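Local coordinates for protein hydrazine synthase subunit gamma (Candidatus Kuenenia stuttgartiensis, PDB 5C2V) that catalyses, within the hydrazine synthase complex, the three-electron reduction of nitric oxide to hydroxylamine, the first half-reaction in making hydrazine from nitric oxide and ammonium, at residues C[59-64]-C[132-137]; C[65-70]-C[89-94]; C[47-52]-C[145-150]; C[24-29]-C[136-141]. All coordinates share one frame; numbering follows the deposited sequence.

Interaction 1: residues C[59-64]-C[132-137]; sequences GSYSCA and FVFRSE. With HEC (heme c), chain V.
Tyr-61 and Phe-134 make an aromatic contact between two buried loops at the edge of heme c, one leading into the CXXCH motif that begins at Cys-63. Their rings lie nearly parallel, planes at 29°, but are slid apart so that they barely overlap, centroids 4.9 Å apart. Tyr-61 CG stands between its backbone N and carbonyl carbon (chi1 57°), and CE2 of the ring beyond it sits over one face of the Phe-134 ring, 3.5 Å from Phe-134 CE2. At the rim of that ring, near its plane, Phe-134 CZ meets the backbone, with Cys-63 N 3.6 Å away. Heme methyl CMC touches both rings obliquely, 3.5 Å from Phe-134 CZ and 3.6 Å from Tyr-61 CE2, while Cys-63 SG is tied to the heme by its thioether bond to CAB. The phenol end is polar: Tyr-61 OH donates to a water at 2.6 Å, which in turn donates to Val-133 O at 3.1 Å, linking the two loops. Val-133 CG1 touches heme CBC. Phe-226 of the beta subunit packs against Tyr-61 and Trp-55 meets Phe-134. Cys-63 rests on Phe-50 of helix 43-51; the loop 132-137 runs from the end of helix 129-132 towards helix 141-152.

Interaction 2: residues C[65-70]-C[89-94]; sequences SCHYER and KNTKYI. With CA (calcium ion), chain S; HEC (heme c), chain V.
His-67, the axial ligand of the heme iron, is gripped on its other nitrogen by the backbone of 89-94. Its ND1 donates to Lys-92 O at 3.1 Å, with an N-H...O angle of 148°; the acceptor lies practically in the ring plane, and the donor lies in the carbonyl plane. Held at ND1 by this bond and at NE2 by the iron, 2.0 Å away, the imidazole has its rotation fixed at two points. Apolar groups close in around it. Thr-91 CG2 comes obliquely to 3.5 Å from His-67 ND1 and also touches Cys-66 O, and Ile-94 crosses the histidine at about a right angle, its CD1 3.6 Å from His-67 CB. Ile-94 CG1 stands between its own backbone N and carbonyl carbon (chi1 55°), with CG2 lying against the imidazole. Cys-66 and His-67 complete the CXXCH motif of c-type cytochromes: Cys-66 SG is bonded to heme CAC, and a water is the iron's other axial ligand. The far side of 89-94 is polar and hydrated instead. There Thr-91 O accepts from a water at 2.9 Å, and that water is one of the ligands of a calcium ion. Asn-90 OD1 binds the same ion at 2.6 Å, alongside a second water, Ser-267 and Thr-269. Nearer the heme rim, the aliphatic part of Lys-92 runs past one propionate, with its CB 3.5 Å from heme CHA, while Lys-89 passes the other propionate and carries its ammonium to Glu-83 and Glu-106.

Interaction 3: residues C[47-52]-C[145-150]; sequences QFQFND and EALICY
Leu-147 and Tyr-150, one turn apart on helix 141-152, carry the contact with helix 43-51. The side chain of Leu-147 comes first. Its CD1 lies 3.9 Å from Phe-50 CB and at the edge of the Phe-50 ring, while CD2 meets the aliphatic part of Gln-49, 4.2 Å from Gln-49 CG. Leu-147 also borders the heme and Cys-126, which is itself covalently bound to that heme. The two helix segments run nearly perpendicular, at a signed crossing angle of -94°, with axes 8.5 Å apart. A helix just before the CXXCH motif crossing a later helix in this way recalls the helix pair of class I cytochromes c. One turn on, Tyr-150 CG is anti to its backbone N (chi1 167°), and the ring beyond it lies across helix 43-51, with Gln-47 and Phe-50 both on the same side of its plane. Gln-47 CA lies over that face in a CH-pi contact, 4.0 Å from the Tyr-150 centroid, and Gln-47 CG follows the rim at 3.6 Å from Tyr-150 CE1. Tyr-150 CE2 in turn stands over one face of the Phe-50 ring, 3.7 Å from Phe-50 CG, the two planes tilted by 41°. At the phenol end, Tyr-150 OH is hydrogen-bonded to a water that also accepts a weak bond from Gln-47 NE2, and Gln-47 OE1 continues to Tyr-339 of the beta subunit.

Interaction 4: residues C[24-29]-C[136-141]; sequences LTVPEV and SENFSP
Leu-24 is held to 136-141 through both polar atoms of its backbone. Leu-24 N donates to Phe-139 O at 2.8 Å in a nearly straight bond (166°), the donor standing above the carbonyl plane. Leu-24 O receives the side-chain amide of Asn-138, whose ND2 lies 2.9 Å away, in a more bent bond of 135°. The pairing is thus half backbone, half side chain, joining two extended pieces of chain. Asn-138 CG points beside its own backbone N, anti to the carbonyl carbon (chi1 -71°), and the amide beyond it also touches Val-26 CG2; ND2 has a second acceptor in Asn-398 of the alpha subunit. The apolar half of Leu-24 meets the proline ring obliquely, its CD2 3.6 Å from Pro-141 CG.

The next shell fixes the peptide group between Leu-24 and Thr-25. While its oxygen takes the Asn-138 bond, its nitrogen, Thr-25 N, donates at 2.8 Å to the anti lone pair of Glu-28 OE1. Glu-28 N returns a bond to Thr-25 OG1 at 3.1 Å, so Thr-25 and Glu-28 form a capping box at the start of helix 26-30. Glu-28 OE2 makes a salt bridge to Arg-142 of the alpha subunit. On the other side Ser-140 is the N-cap of helix 141-152, its OG making a weak bond to Arg-143 N. The contact therefore joins two helix starts, with Leu-24 resting on Leu-144 of helix 141-152, Asn-138 on Pro-130 of helix 129-132, and Phe-139 on Leu-147.

All four contacts are largely buried. Interactions 1 and 2 hold covalent and axial ligands of the heme and together contain the CXXCH motif, while 3 and 4 reach it through the single side chains Leu-147 and Phe-139. Interaction 1 is mainly aromatic; interaction 2 turns on metal ligands and a calcium ion. Interaction 3 is an apolar helix crossing whose Phe-50 reaches both, its backbone O against Cys-63 and its ring against His-67 and Ile-94. Interaction 4 lies furthest from the chain's centre, with Pro-141 exposed, and is joined by one backbone bond and one side-chain amide bond, beside two helix caps. It shares Ser-136 and Glu-137 with interaction 1, and helix 141-152 with interaction 3.

Interaction 1: residues C[59-64]-C[132-137]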
# COMPACT_ATOMS: atom_id res chain seq x y z
N GLY C 59 20.00 3.44 -30.98
CA GLY C 59 20.24 2.39 -31.96
C GLY C 59 18.99 1.84 -32.60
O GLY C 59 18.95 0.68 -33.02
N SER C 60 17.95 2.67 -32.69
CA SER C 60 16.66 2.25 -33.21
C SER C 60 16.69 1.89 -34.70
O SER C 60 16.19 0.84 -35.10
CB SER C 60 15.61 3.34 -32.97
OG SER C 60 14.34 2.96 -33.45
N TYR C 61 17.27 2.77 -35.52
CA TYR C 61 17.32 2.54 -36.96
C TYR C 61 18.45 3.31 -37.64
O TYR C 61 19.20 4.04 -36.99
CB TYR C 61 15.98 2.93 -37.60
CG TYR C 61 15.55 4.36 -37.32
CD1 TYR C 61 14.83 4.68 -36.18
CD2 TYR C 61 15.87 5.38 -38.21
CE1 TYR C 61 14.45 5.98 -35.93
CE2 TYR C 61 15.49 6.68 -37.96
CZ TYR C 61 14.78 6.98 -36.82
OH TYR C 61 14.39 8.28 -36.57
N SER C 62 18.56 3.14 -38.95
CA SER C 62 19.58 3.82 -39.74
C SER C 62 18.96 4.43 -40.99
O SER C 62 17.74 4.38 -41.16
CB SER C 62 20.70 2.85 -40.13
OG SER C 62 20.22 1.84 -41.00
N CYS C 63 19.79 5.02 -41.84
CA CYS C 63 19.32 5.54 -43.12
C CYS C 63 18.73 4.40 -43.94
O CYS C 63 17.66 4.54 -44.55
CB CYS C 63 20.46 6.20 -43.90
SG CYS C 63 21.33 7.52 -43.01
N ALA C 64 19.41 3.26 -43.91
CA ALA C 64 19.03 2.09 -44.68
C ALA C 64 17.69 1.50 -44.24
O ALA C 64 17.14 0.64 -44.91
CB ALA C 64 20.12 1.03 -44.61
N PHE C 132 16.79 16.57 -37.09
CA PHE C 132 15.39 16.67 -37.48
C PHE C 132 14.68 15.33 -37.67
O PHE C 132 13.46 15.29 -37.86
CB PHE C 132 15.26 17.50 -38.76
CG PHE C 132 15.71 18.93 -38.59
CD1 PHE C 132 17.06 19.26 -38.63
CD2 PHE C 132 14.78 19.94 -38.40
CE1 PHE C 132 17.47 20.56 -38.48
CE2 PHE C 132 15.19 21.25 -38.24
CZ PHE C 132 16.54 21.56 -38.28
N VAL C 133 15.42 14.22 -37.62
CA VAL C 133 14.82 12.90 -37.80
C VAL C 133 15.30 11.90 -36.74
O VAL C 133 14.51 11.44 -35.92
CB VAL C 133 15.12 12.33 -39.20
CG1 VAL C 133 14.61 10.89 -39.30
CG2 VAL C 133 14.47 13.19 -40.28
N PHE C 134 16.58 11.57 -36.79
CA PHE C 134 17.17 10.59 -35.89
C PHE C 134 17.18 11.08 -34.44
O PHE C 134 17.17 10.27 -33.51
CB PHE C 134 18.60 10.26 -36.32
CG PHE C 134 18.69 9.39 -37.55
CD1 PHE C 134 18.69 9.96 -38.81
CD2 PHE C 134 18.77 8.02 -37.43
CE1 PHE C 134 18.77 9.16 -39.94
CE2 PHE C 134 18.86 7.21 -38.55
CZ PHE C 134 18.86 7.79 -39.81
N ARG C 135 17.20 12.40 -34.27
CA ARG C 135 17.29 13.03 -32.95
C ARG C 135 18.54 12.55 -32.20
O ARG C 135 18.48 12.23 -31.02
CB ARG C 135 16.03 12.77 -32.13
CG ARG C 135 14.74 12.98 -32.89
CD ARG C 135 14.63 14.39 -33.44
NE ARG C 135 13.35 14.62 -34.11
CZ ARG C 135 12.89 15.81 -34.48
NH1 ARG C 135 13.61 16.90 -34.26
NH2 ARG C 135 11.71 15.91 -35.08
N SER C 136 19.66 12.51 -32.91
CA SER C 136 20.93 12.09 -32.34
C SER C 136 22.01 13.13 -32.61
O SER C 136 21.73 14.21 -33.12
CB SER C 136 21.35 10.72 -32.89
OG SER C 136 22.52 10.24 -32.24
N GLU C 137 23.25 12.80 -32.25
CA GLU C 137 24.38 13.72 -32.43
C GLU C 137 24.64 14.01 -33.90
O GLU C 137 24.56 13.13 -34.75
CB GLU C 137 25.64 13.14 -31.78
CG GLU C 137 26.79 14.12 -31.69
CD GLU C 137 27.97 13.57 -30.91
OE1 GLU C 137 28.44 12.46 -31.25
OE2 GLU C 137 28.41 14.23 -29.95
FE HEC V . 16.13 10.37 -46.31
CHA HEC V . 14.72 12.25 -48.82
CHB HEC V . 19.19 10.72 -47.79
CHC HEC V . 17.60 8.70 -43.68
CHD HEC V . 13.05 9.34 -45.22
NA HEC V . 16.83 11.35 -47.99
C1A HEC V . 16.07 12.00 -48.93
C2A HEC V . 16.93 12.37 -50.04
C3A HEC V . 18.17 11.95 -49.74
C4A HEC V . 18.13 11.30 -48.45
CMA HEC V . 19.46 12.10 -50.59
CAA HEC V . 16.49 13.13 -51.31
CBA HEC V . 16.68 12.29 -52.57
CGA HEC V . 16.27 13.07 -53.79
O1A HEC V . 15.75 14.21 -53.63
O2A HEC V . 16.47 12.57 -54.93
NB HEC V . 18.04 9.70 -45.87
C1B HEC V . 19.16 10.20 -46.52
C2B HEC V . 20.29 10.07 -45.61
C3B HEC V . 19.85 9.51 -44.48
C4B HEC V . 18.43 9.26 -44.62
CMB HEC V . 21.73 10.51 -45.94
CAB HEC V . 20.69 9.17 -43.22
CBB HEC V . 21.12 10.46 -42.49
NC HEC V . 15.46 9.21 -44.75
C1C HEC V . 16.23 8.64 -43.75
C2C HEC V . 15.34 8.12 -42.73
C3C HEC V . 14.09 8.17 -43.23
C4C HEC V . 14.13 8.94 -44.46
CMC HEC V . 15.81 7.25 -41.54
CAC HEC V . 12.81 7.65 -42.54
CBC HEC V . 12.50 8.49 -41.27
ND HEC V . 14.18 10.68 -46.97
C1D HEC V . 13.07 10.27 -46.24
C2D HEC V . 11.91 10.99 -46.72
C3D HEC V . 12.43 11.89 -47.85
C4D HEC V . 13.85 11.64 -47.93
CMD HEC V . 10.46 10.87 -46.21
CAD HEC V . 11.61 12.88 -48.70
CBD HEC V . 11.44 14.18 -47.91
CGD HEC V . 10.66 15.17 -48.73
O1D HEC V . 10.43 16.31 -48.25
O2D HEC V . 10.27 14.82 -49.88
O HOH W 1 13.62 9.03 -34.17
O HOH W 2 15.99 12.21 -45.32

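Interaction 2: residues C[65-70]-C[89-94]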
# COMPACT_ATOMS: atom_id res chain seq x y z
N SER C 65 17.17 1.94 -43.11
CA SER C 65 15.86 1.47 -42.67
C SER C 65 14.77 2.08 -43.55
O SER C 65 13.68 1.53 -43.68
CB SER C 65 15.63 1.80 -41.20
OG SER C 65 16.59 1.15 -40.38
N CYS C 66 15.09 3.21 -44.17
CA CYS C 66 14.16 3.94 -45.03
C CYS C 66 14.50 3.79 -46.52
O CYS C 66 13.68 3.32 -47.31
CB CYS C 66 14.14 5.43 -44.65
SG CYS C 66 13.08 5.82 -43.24
N HIS C 67 15.71 4.21 -46.88
CA HIS C 67 16.20 4.21 -48.27
C HIS C 67 16.70 2.84 -48.66
O HIS C 67 17.28 2.64 -49.72
CB HIS C 67 17.28 5.27 -48.44
CG HIS C 67 16.82 6.65 -48.12
ND1 HIS C 67 15.91 7.34 -48.90
CD2 HIS C 67 17.09 7.46 -47.07
CE1 HIS C 67 15.67 8.52 -48.36
NE2 HIS C 67 16.38 8.61 -47.25
N TYR C 68 16.48 1.91 -47.74
CA TYR C 68 16.88 0.52 -47.79
C TYR C 68 18.42 0.36 -47.91
O TYR C 68 19.13 1.34 -47.69
CB TYR C 68 16.10 -0.12 -48.95
CG TYR C 68 16.42 -1.54 -49.23
CD1 TYR C 68 15.95 -2.57 -48.39
CD2 TYR C 68 17.19 -1.87 -50.32
CE1 TYR C 68 16.26 -3.88 -48.66
CE2 TYR C 68 17.50 -3.15 -50.57
CZ TYR C 68 17.06 -4.15 -49.78
OH TYR C 68 17.37 -5.47 -50.05
N GLU C 69 18.97 -0.81 -48.25
CA GLU C 69 20.44 -0.94 -48.26
C GLU C 69 21.12 -1.15 -49.63
O GLU C 69 22.35 -1.14 -49.71
CB GLU C 69 20.88 -2.05 -47.30
CG GLU C 69 20.79 -3.45 -47.84
CD GLU C 69 19.55 -4.16 -47.36
OE1 GLU C 69 19.42 -5.37 -47.65
OE2 GLU C 69 18.73 -3.52 -46.68
N ARG C 70 20.32 -1.34 -50.67
CA ARG C 70 20.80 -1.39 -52.04
C ARG C 70 20.79 0.06 -52.52
O ARG C 70 21.08 0.38 -53.67
CB ARG C 70 19.92 -2.29 -52.92
CG ARG C 70 19.96 -3.77 -52.55
CD ARG C 70 18.80 -4.51 -53.20
NE ARG C 70 18.64 -5.87 -52.67
CZ ARG C 70 17.60 -6.65 -52.93
NH1 ARG C 70 16.61 -6.21 -53.70
NH2 ARG C 70 17.55 -7.87 -52.44
N LYS C 89 5.17 12.51 -46.85
CA LYS C 89 6.20 12.35 -47.87
C LYS C 89 6.69 10.92 -48.06
O LYS C 89 7.22 10.29 -47.14
CB LYS C 89 7.40 13.25 -47.57
CG LYS C 89 7.16 14.71 -47.88
CD LYS C 89 6.92 14.95 -49.36
CE LYS C 89 6.96 16.44 -49.68
NZ LYS C 89 6.03 17.22 -48.81
N ASN C 90 6.47 10.42 -49.27
CA ASN C 90 7.02 9.17 -49.78
C ASN C 90 8.55 9.18 -49.66
O ASN C 90 9.19 10.19 -49.92
CB ASN C 90 6.53 8.99 -51.23
CG ASN C 90 7.42 8.12 -52.10
OD1 ASN C 90 8.20 7.30 -51.63
ND2 ASN C 90 7.31 8.31 -53.41
N THR C 91 9.13 8.05 -49.25
CA THR C 91 10.59 7.97 -49.08
C THR C 91 11.29 8.02 -50.43
O THR C 91 11.02 7.22 -51.32
CB THR C 91 11.01 6.69 -48.33
OG1 THR C 91 10.40 6.67 -47.03
CG2 THR C 91 12.52 6.63 -48.17
N LYS C 92 12.21 8.97 -50.57
CA LYS C 92 12.87 9.24 -51.85
C LYS C 92 13.72 8.08 -52.36
O LYS C 92 14.43 7.43 -51.59
CB LYS C 92 13.73 10.50 -51.74
CG LYS C 92 13.10 11.74 -52.34
CD LYS C 92 12.98 11.62 -53.85
CE LYS C 92 12.39 12.87 -54.47
NZ LYS C 92 12.27 12.76 -55.95
N TYR C 93 13.63 7.84 -53.66
CA TYR C 93 14.47 6.86 -54.34
C TYR C 93 15.83 7.51 -54.62
O TYR C 93 15.91 8.49 -55.36
CB TYR C 93 13.79 6.40 -55.63
CG TYR C 93 14.43 5.22 -56.32
CD1 TYR C 93 14.13 3.92 -55.94
CD2 TYR C 93 15.30 5.40 -57.38
CE1 TYR C 93 14.70 2.84 -56.58
CE2 TYR C 93 15.87 4.33 -58.03
CZ TYR C 93 15.57 3.04 -57.62
OH TYR C 93 16.15 1.97 -58.27
N ILE C 94 16.89 6.97 -54.03
CA ILE C 94 18.18 7.66 -54.02
C ILE C 94 19.19 7.23 -55.10
O ILE C 94 20.32 7.71 -55.10
CB ILE C 94 18.87 7.54 -52.64
CG1 ILE C 94 19.02 6.08 -52.23
CG2 ILE C 94 18.09 8.31 -51.59
CD1 ILE C 94 19.78 5.90 -50.93
CA CA S . 8.18 6.51 -54.07
FE HEC V . 16.13 10.37 -46.31
CHA HEC V . 14.72 12.25 -48.82
CHB HEC V . 19.19 10.72 -47.79
CHC HEC V . 17.60 8.70 -43.68
CHD HEC V . 13.05 9.34 -45.22
NA HEC V . 16.83 11.35 -47.99
C1A HEC V . 16.07 12.00 -48.93
C2A HEC V . 16.93 12.37 -50.04
C3A HEC V . 18.17 11.95 -49.74
C4A HEC V . 18.13 11.30 -48.45
CMA HEC V . 19.46 12.10 -50.59
CAA HEC V . 16.49 13.13 -51.31
CBA HEC V . 16.68 12.29 -52.57
CGA HEC V . 16.27 13.07 -53.79
O1A HEC V . 15.75 14.21 -53.63
O2A HEC V . 16.47 12.57 -54.93
NB HEC V . 18.04 9.70 -45.87
C1B HEC V . 19.16 10.20 -46.52
C2B HEC V . 20.29 10.07 -45.61
C3B HEC V . 19.85 9.51 -44.48
C4B HEC V . 18.43 9.26 -44.62
CMB HEC V . 21.73 10.51 -45.94
CAB HEC V . 20.69 9.17 -43.22
CBB HEC V . 21.12 10.46 -42.49
NC HEC V . 15.46 9.21 -44.75
C1C HEC V . 16.23 8.64 -43.75
C2C HEC V . 15.34 8.12 -42.73
C3C HEC V . 14.09 8.17 -43.23
C4C HEC V . 14.13 8.94 -44.46
CMC HEC V . 15.81 7.25 -41.54
CAC HEC V . 12.81 7.65 -42.54
CBC HEC V . 12.50 8.49 -41.27
ND HEC V . 14.18 10.68 -46.97
C1D HEC V . 13.07 10.27 -46.24
C2D HEC V . 11.91 10.99 -46.72
C3D HEC V . 12.43 11.89 -47.85
C4D HEC V . 13.85 11.64 -47.93
CMD HEC V . 10.46 10.87 -46.21
CAD HEC V . 11.61 12.88 -48.70
CBD HEC V . 11.44 14.18 -47.91
CGD HEC V . 10.66 15.17 -48.73
O1D HEC V . 10.43 16.31 -48.25
O2D HEC V . 10.27 14.82 -49.88
O HOH W 3 10.52 7.12 -54.18
O HOH W 4 8.78 4.49 -52.98
O HOH W 2 15.99 12.21 -45.32

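Interaction 3: residues C[47-52]-C[145-150]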
# COMPACT_ATOMS: atom_id res chain seq x y z
N GLN C 47 29.10 4.70 -46.98
CA GLN C 47 28.21 3.54 -46.96
C GLN C 47 28.03 3.05 -45.52
O GLN C 47 26.93 2.65 -45.13
CB GLN C 47 28.76 2.41 -47.84
CG GLN C 47 27.78 1.26 -48.04
CD GLN C 47 28.37 0.13 -48.85
OE1 GLN C 47 29.58 -0.10 -48.85
NE2 GLN C 47 27.51 -0.60 -49.56
N PHE C 48 29.11 3.08 -44.74
CA PHE C 48 29.03 2.68 -43.34
C PHE C 48 28.13 3.61 -42.55
O PHE C 48 27.23 3.15 -41.84
CB PHE C 48 30.42 2.64 -42.71
CG PHE C 48 30.40 2.33 -41.24
CD1 PHE C 48 30.14 1.05 -40.79
CD2 PHE C 48 30.63 3.33 -40.30
CE1 PHE C 48 30.11 0.76 -39.43
CE2 PHE C 48 30.61 3.04 -38.95
CZ PHE C 48 30.35 1.76 -38.51
N GLN C 49 28.37 4.91 -42.67
CA GLN C 49 27.55 5.91 -41.99
C GLN C 49 26.09 5.79 -42.42
O GLN C 49 25.17 6.10 -41.66
CB GLN C 49 28.07 7.32 -42.28
CG GLN C 49 27.33 8.43 -41.55
CD GLN C 49 27.46 8.33 -40.04
OE1 GLN C 49 28.44 8.80 -39.46
NE2 GLN C 49 26.47 7.72 -39.40
N PHE C 50 25.88 5.32 -43.65
CA PHE C 50 24.55 5.11 -44.20
C PHE C 50 23.87 3.91 -43.54
O PHE C 50 22.68 3.96 -43.23
CB PHE C 50 24.63 4.92 -45.72
CG PHE C 50 23.30 4.69 -46.38
CD1 PHE C 50 22.49 5.77 -46.72
CD2 PHE C 50 22.87 3.41 -46.69
CE1 PHE C 50 21.27 5.56 -47.33
CE2 PHE C 50 21.65 3.20 -47.30
CZ PHE C 50 20.85 4.28 -47.63
N ASN C 51 24.62 2.83 -43.34
CA ASN C 51 24.04 1.61 -42.79
C ASN C 51 24.15 1.45 -41.27
O ASN C 51 23.56 0.53 -40.69
CB ASN C 51 24.69 0.39 -43.46
CG ASN C 51 24.29 0.25 -44.92
OD1 ASN C 51 23.36 -0.48 -45.25
ND2 ASN C 51 24.99 0.96 -45.79
N ASP C 52 24.90 2.34 -40.61
CA ASP C 52 25.15 2.21 -39.17
C ASP C 52 23.99 2.71 -38.32
O ASP C 52 23.49 3.82 -38.53
CB ASP C 52 26.42 2.96 -38.79
CG ASP C 52 26.70 2.91 -37.30
OD1 ASP C 52 26.47 1.84 -36.69
OD2 ASP C 52 27.13 3.94 -36.73
N GLU C 145 30.59 14.56 -45.47
CA GLU C 145 31.12 14.60 -46.83
C GLU C 145 31.21 13.20 -47.43
O GLU C 145 30.89 12.99 -48.60
CB GLU C 145 32.49 15.27 -46.86
CG GLU C 145 33.08 15.40 -48.26
CD GLU C 145 34.46 16.02 -48.27
OE1 GLU C 145 34.98 16.34 -47.17
OE2 GLU C 145 35.03 16.19 -49.37
N ALA C 146 31.65 12.24 -46.62
CA ALA C 146 31.74 10.85 -47.05
C ALA C 146 30.37 10.29 -47.40
O ALA C 146 30.20 9.60 -48.41
CB ALA C 146 32.40 10.00 -45.97
N LEU C 147 29.39 10.59 -46.55
CA LEU C 147 28.01 10.16 -46.78
C LEU C 147 27.49 10.70 -48.11
O LEU C 147 26.93 9.95 -48.93
CB LEU C 147 27.12 10.62 -45.63
CG LEU C 147 25.66 10.17 -45.63
CD1 LEU C 147 25.56 8.67 -45.81
CD2 LEU C 147 24.98 10.60 -44.34
N ILE C 148 27.69 11.99 -48.34
CA ILE C 148 27.27 12.63 -49.58
C ILE C 148 27.99 12.01 -50.78
O ILE C 148 27.40 11.84 -51.84
CB ILE C 148 27.53 14.15 -49.54
CG1 ILE C 148 26.85 14.77 -48.33
CG2 ILE C 148 27.05 14.81 -50.83
CD1 ILE C 148 25.37 14.45 -48.24
N CYS C 149 29.26 11.67 -50.59
CA CYS C 149 30.02 10.99 -51.64
C CYS C 149 29.40 9.64 -51.97
O CYS C 149 29.35 9.25 -53.14
CB CYS C 149 31.48 10.81 -51.22
SG CYS C 149 32.46 12.33 -51.22
N TYR C 150 28.93 8.94 -50.95
CA TYR C 150 28.26 7.66 -51.16
C TYR C 150 26.95 7.84 -51.93
O TYR C 150 26.62 7.05 -52.81
CB TYR C 150 27.98 6.95 -49.84
CG TYR C 150 27.03 5.78 -49.98
CD1 TYR C 150 27.47 4.56 -50.47
CD2 TYR C 150 25.69 5.90 -49.63
CE1 TYR C 150 26.61 3.49 -50.62
CE2 TYR C 150 24.82 4.83 -49.77
CZ TYR C 150 25.28 3.63 -50.26
OH TYR C 150 24.42 2.57 -50.40
O HOH W 5 25.67 0.07 -51.28

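Interaction 4: residues C[24-29]-C[136-141]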
# COMPACT_ATOMS: atom_id res chain seq x y z
N LEU C 24 29.14 18.81 -36.37
CA LEU C 24 28.75 20.10 -36.93
C LEU C 24 27.58 20.70 -36.18
O LEU C 24 26.73 19.99 -35.64
CB LEU C 24 28.38 19.94 -38.41
CG LEU C 24 29.50 19.65 -39.40
CD1 LEU C 24 28.93 19.14 -40.71
CD2 LEU C 24 30.31 20.91 -39.63
N THR C 25 27.53 22.03 -36.12
CA THR C 25 26.33 22.72 -35.67
C THR C 25 25.35 22.78 -36.84
O THR C 25 25.76 22.68 -38.00
CB THR C 25 26.63 24.14 -35.17
OG1 THR C 25 26.93 25.00 -36.28
CG2 THR C 25 27.80 24.13 -34.20
N VAL C 26 24.06 22.92 -36.54
CA VAL C 26 23.05 23.07 -37.58
C VAL C 26 23.31 24.28 -38.49
O VAL C 26 23.15 24.17 -39.71
CB VAL C 26 21.63 23.18 -36.98
CG1 VAL C 26 20.59 23.34 -38.08
CG2 VAL C 26 21.32 21.95 -36.14
N PRO C 27 23.72 25.44 -37.92
CA PRO C 27 24.11 26.52 -38.84
C PRO C 27 25.28 26.15 -39.75
O PRO C 27 25.32 26.59 -40.90
CB PRO C 27 24.50 27.66 -37.89
CG PRO C 27 23.71 27.41 -36.67
CD PRO C 27 23.66 25.91 -36.53
N GLU C 28 26.21 25.35 -39.24
CA GLU C 28 27.33 24.87 -40.05
C GLU C 28 26.85 23.95 -41.17
O GLU C 28 27.43 23.92 -42.25
CB GLU C 28 28.37 24.15 -39.18
CG GLU C 28 29.28 25.08 -38.40
CD GLU C 28 30.28 24.32 -37.54
OE1 GLU C 28 29.89 23.30 -36.94
OE2 GLU C 28 31.45 24.74 -37.48
N VAL C 29 25.80 23.19 -40.89
CA VAL C 29 25.20 22.32 -41.89
C VAL C 29 24.53 23.14 -42.98
O VAL C 29 24.70 22.88 -44.17
CB VAL C 29 24.18 21.35 -41.27
CG1 VAL C 29 23.47 20.55 -42.36
CG2 VAL C 29 24.87 20.41 -40.29
N SER C 136 19.66 12.51 -32.91
CA SER C 136 20.93 12.09 -32.34
C SER C 136 22.01 13.13 -32.61
O SER C 136 21.73 14.21 -33.12
CB SER C 136 21.35 10.72 -32.89
OG SER C 136 22.52 10.24 -32.24
N GLU C 137 23.25 12.80 -32.25
CA GLU C 137 24.38 13.72 -32.43
C GLU C 137 24.64 14.01 -33.90
O GLU C 137 24.56 13.13 -34.75
CB GLU C 137 25.64 13.14 -31.78
CG GLU C 137 26.79 14.12 -31.69
CD GLU C 137 27.97 13.57 -30.91
OE1 GLU C 137 28.44 12.46 -31.25
OE2 GLU C 137 28.41 14.23 -29.95
N ASN C 138 24.96 15.27 -34.19
CA ASN C 138 25.24 15.70 -35.56
C ASN C 138 26.51 15.07 -36.12
O ASN C 138 27.40 14.66 -35.38
CB ASN C 138 25.35 17.22 -35.63
CG ASN C 138 24.02 17.92 -35.44
OD1 ASN C 138 22.97 17.37 -35.78
ND2 ASN C 138 24.06 19.13 -34.90
N PHE C 139 26.58 15.01 -37.45
CA PHE C 139 27.74 14.44 -38.13
C PHE C 139 28.93 15.39 -38.12
O PHE C 139 28.77 16.61 -38.10
CB PHE C 139 27.39 14.09 -39.58
CG PHE C 139 26.35 13.02 -39.71
CD1 PHE C 139 26.34 11.93 -38.86
CD2 PHE C 139 25.38 13.11 -40.69
CE1 PHE C 139 25.38 10.95 -38.98
CE2 PHE C 139 24.41 12.12 -40.82
CZ PHE C 139 24.41 11.04 -39.97
N SER C 140 30.13 14.82 -38.12
CA SER C 140 31.35 15.60 -38.33
C SER C 140 31.41 15.99 -39.80
O SER C 140 30.73 15.37 -40.63
CB SER C 140 32.58 14.79 -37.92
OG SER C 140 32.74 13.64 -38.74
N PRO C 141 32.20 17.02 -40.14
CA PRO C 141 32.32 17.42 -41.55
C PRO C 141 32.75 16.27 -42.46
O PRO C 141 32.18 16.08 -43.54
CB PRO C 141 33.40 18.51 -41.52
CG PRO C 141 33.33 19.06 -40.14
CD PRO C 141 32.95 17.92 -39.25